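Local coordinates for UBP3-associated protein BRE5 (Saccharomyces cerevisiae, PDB 2QIY) that acts with the protease UBP3 in de-ubiquitination, cleaving ubiquitin and leading to subsequent mono-ubiquitination of sec23, at residues Y120-T125 with D142-I147. Sequence-based numbering, arbitrary orientation.
Sequences YKFCQT and DIIRFI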
loop_
_atom_site.group_PDB
_atom_site.type_symbol
_atom_site.label_atom_id
_atom_site.label_comp_id
_atom_site.label_asym_id
_atom_site.label_seq_id
_atom_site.Cartn_x
_atom_site.Cartn_y
_atom_site.Cartn_z
ATOM N N TYR A 120 -10.917 -8.187 -7.192
ATOM C CA TYR A 120 -10.623 -7.818 -5.822
ATOM C C TYR A 120 -9.676 -6.626 -5.879
ATOM O O TYR A 120 -8.652 -6.674 -6.596
ATOM C CB TYR A 120 -9.882 -8.954 -5.137
ATOM C CG TYR A 120 -10.653 -10.243 -5.071
ATOM C CD1 TYR A 120 -10.677 -11.119 -6.148
ATOM C CD2 TYR A 120 -11.363 -10.576 -3.919
ATOM C CE1 TYR A 120 -11.371 -12.328 -6.094
ATOM C CE2 TYR A 120 -12.058 -11.766 -3.832
ATOM C CZ TYR A 120 -12.071 -12.649 -4.938
ATOM O OH TYR A 120 -12.789 -13.827 -4.887
ATOM N N LYS A 121 -9.995 -5.570 -5.144
ATOM C CA LYS A 121 -9.150 -4.367 -5.116
ATOM C C LYS A 121 -7.945 -4.703 -4.286
ATOM O O LYS A 121 -8.084 -5.411 -3.287
ATOM C CB LYS A 121 -9.858 -3.234 -4.407
ATOM C CG LYS A 121 -10.860 -2.489 -5.261
ATOM C CD LYS A 121 -10.999 -1.082 -4.642
ATOM C CE LYS A 121 -11.423 -0.028 -5.669
ATOM N NZ LYS A 121 -10.545 0.108 -6.849
ATOM N N PHE A 122 -6.769 -4.214 -4.674
ATOM C CA PHE A 122 -5.577 -4.520 -3.872
ATOM C C PHE A 122 -4.605 -3.364 -3.867
ATOM O O PHE A 122 -4.621 -2.500 -4.743
ATOM C CB PHE A 122 -4.853 -5.753 -4.447
ATOM C CG PHE A 122 -4.062 -5.454 -5.709
ATOM C CD1 PHE A 122 -2.708 -5.112 -5.607
ATOM C CD2 PHE A 122 -4.665 -5.457 -6.964
ATOM C CE1 PHE A 122 -1.961 -4.812 -6.726
ATOM C CE2 PHE A 122 -3.929 -5.169 -8.094
ATOM C CZ PHE A 122 -2.565 -4.840 -7.985
ATOM N N CYS A 123 -3.756 -3.373 -2.845
ATOM C CA CYS A 123 -2.546 -2.585 -2.842
ATOM C C CYS A 123 -1.384 -3.540 -2.582
ATOM O O CYS A 123 -1.477 -4.482 -1.776
ATOM C CB CYS A 123 -2.645 -1.519 -1.782
ATOM S SG CYS A 123 -3.059 -2.010 -0.145
ATOM N N GLN A 124 -0.302 -3.356 -3.316
ATOM C CA GLN A 124 0.836 -4.258 -3.152
ATOM C C GLN A 124 2.089 -3.403 -3.042
ATOM O O GLN A 124 2.287 -2.491 -3.850
ATOM C CB GLN A 124 0.958 -5.261 -4.320
ATOM C CG GLN A 124 2.071 -6.334 -4.107
ATOM C CD GLN A 124 1.941 -7.567 -5.012
ATOM O OE1 GLN A 124 2.713 -8.538 -4.884
ATOM N NE2 GLN A 124 0.976 -7.546 -5.912
ATOM N N THR A 125 2.939 -3.716 -2.061
ATOM C CA THR A 125 4.138 -2.923 -1.834
ATOM C C THR A 125 5.359 -3.803 -1.950
ATOM O O THR A 125 5.343 -4.937 -1.481
ATOM C CB THR A 125 4.078 -2.281 -0.435
ATOM O OG1 THR A 125 3.043 -1.290 -0.467
ATOM C CG2 THR A 125 5.357 -1.610 -0.100
ATOM N N ASP A 142 7.620 -7.954 -0.144
ATOM C CA ASP A 142 6.496 -8.029 -1.068
ATOM C C ASP A 142 5.256 -8.292 -0.228
ATOM O O ASP A 142 5.132 -9.373 0.332
ATOM C CB ASP A 142 6.762 -9.194 -2.024
ATOM C CG ASP A 142 5.650 -9.407 -3.035
ATOM O OD1 ASP A 142 4.579 -8.780 -2.919
ATOM O OD2 ASP A 142 5.883 -10.221 -3.965
ATOM N N ILE A 143 4.375 -7.287 -0.116
ATOM C CA ILE A 143 3.149 -7.410 0.707
ATOM C C ILE A 143 1.952 -7.039 -0.145
ATOM O O ILE A 143 1.938 -5.964 -0.769
ATOM C CB ILE A 143 3.106 -6.426 1.905
ATOM C CG1 ILE A 143 4.325 -6.583 2.834
ATOM C CG2 ILE A 143 1.720 -6.564 2.656
ATOM C CD1 ILE A 143 4.383 -5.464 3.905
ATOM N N ILE A 144 0.947 -7.921 -0.217
ATOM C CA ILE A 144 -0.332 -7.534 -0.815
ATOM C C ILE A 144 -1.427 -7.447 0.264
ATOM O O ILE A 144 -1.455 -8.239 1.211
ATOM C CB ILE A 144 -0.739 -8.494 -1.967
ATOM C CG1 ILE A 144 -1.921 -7.930 -2.779
ATOM C CG2 ILE A 144 -1.016 -9.935 -1.441
ATOM C CD1 ILE A 144 -2.102 -8.666 -4.140
ATOM N N ARG A 145 -2.313 -6.468 0.100
ATOM C CA ARG A 145 -3.453 -6.331 0.985
ATOM C C ARG A 145 -4.684 -6.111 0.100
ATOM O O ARG A 145 -4.700 -5.205 -0.749
ATOM C CB ARG A 145 -3.260 -5.148 1.962
ATOM C CG ARG A 145 -4.576 -4.648 2.613
ATOM C CD ARG A 145 -5.281 -5.678 3.497
ATOM N NE ARG A 145 -4.442 -6.152 4.613
ATOM C CZ ARG A 145 -4.883 -6.939 5.602
ATOM N NH1 ARG A 145 -6.172 -7.327 5.650
ATOM N NH2 ARG A 145 -4.062 -7.306 6.587
ATOM N N PHE A 146 -5.703 -6.944 0.276
ATOM C CA PHE A 146 -6.974 -6.731 -0.415
ATOM C C PHE A 146 -7.860 -5.774 0.358
ATOM O O PHE A 146 -7.911 -5.800 1.587
ATOM C CB PHE A 146 -7.654 -8.083 -0.710
ATOM C CG PHE A 146 -6.839 -8.922 -1.624
ATOM C CD1 PHE A 146 -6.892 -8.707 -3.012
ATOM C CD2 PHE A 146 -5.966 -9.886 -1.128
ATOM C CE1 PHE A 146 -6.090 -9.465 -3.866
ATOM C CE2 PHE A 146 -5.153 -10.652 -1.974
ATOM C CZ PHE A 146 -5.217 -10.444 -3.364
ATOM N N ILE A 147 -8.522 -4.904 -0.388
ATOM C CA ILE A 147 -9.259 -3.771 0.148
ATOM C C ILE A 147 -10.725 -3.982 -0.219
ATOM O O ILE A 147 -11.040 -4.242 -1.366
ATOM C CB ILE A 147 -8.686 -2.438 -0.451
ATOM C CG1 ILE A 147 -7.164 -2.340 -0.148
ATOM C CG2 ILE A 147 -9.433 -1.213 0.098
ATOM C CD1 ILE A 147 -6.467 -1.061 -0.643
HETATM O O HOH W 1 -12.278 -5.654 -3.455
#
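Cys123 and Arg145 face each other as a hydrogen-bonded pair in the antiparallel hairpin of strands 120-130 and 137-147, central strands of the curved NTF2-domain sheet. Cys123 N reaches Arg145 O at 2.9 Å, and Arg145 N returns to Cys123 O; Thr125 and Ile143 repeat the reciprocal pair of hydrogen bonds. Where Ile147 N bonds Lys121 O, the donor stands 45° out of the carbonyl plane, and a water replaces the direct return bond, accepting from Lys121 N and donating to Ile147 O. On the face bearing Phe122, Gln124, Ile144 and Phe146, CD1 of Ile144 lies 3.9 Å from CD1 of the Phe122 ring, while its CG1 sits over one face of the Phe146 ring, offset toward the rim. CD1 of that ring meets Tyr120 CB at 3.7 Å. Gln124 has CG anti to the backbone N (chi1 -174°), 4.1 Å from Ile144 CB, and the chain extended beyond it brings the amide beside the Asp142 carboxylate, the two planes 25° apart. An alanine at Gln124 would probably open a gap beside Ile144 and leave Asp142 OD1 without its amide neighbour. The other carboxylate oxygen, Asp142 OD2, is held by the hydroxyls of Tyr22 and Tyr37. The opposite face, with Cys123, Thr125, Ile143 and Arg145, meets the second subunit: Arg145 bends away to a salt bridge with Asp93 of that subunit, whose Met107 packs on Cys123 and Thr125. Within the hairpin, Cys123 SG lies 3.8 Å from Arg145 CB and touches Ile147 CD1 at 3.6 Å.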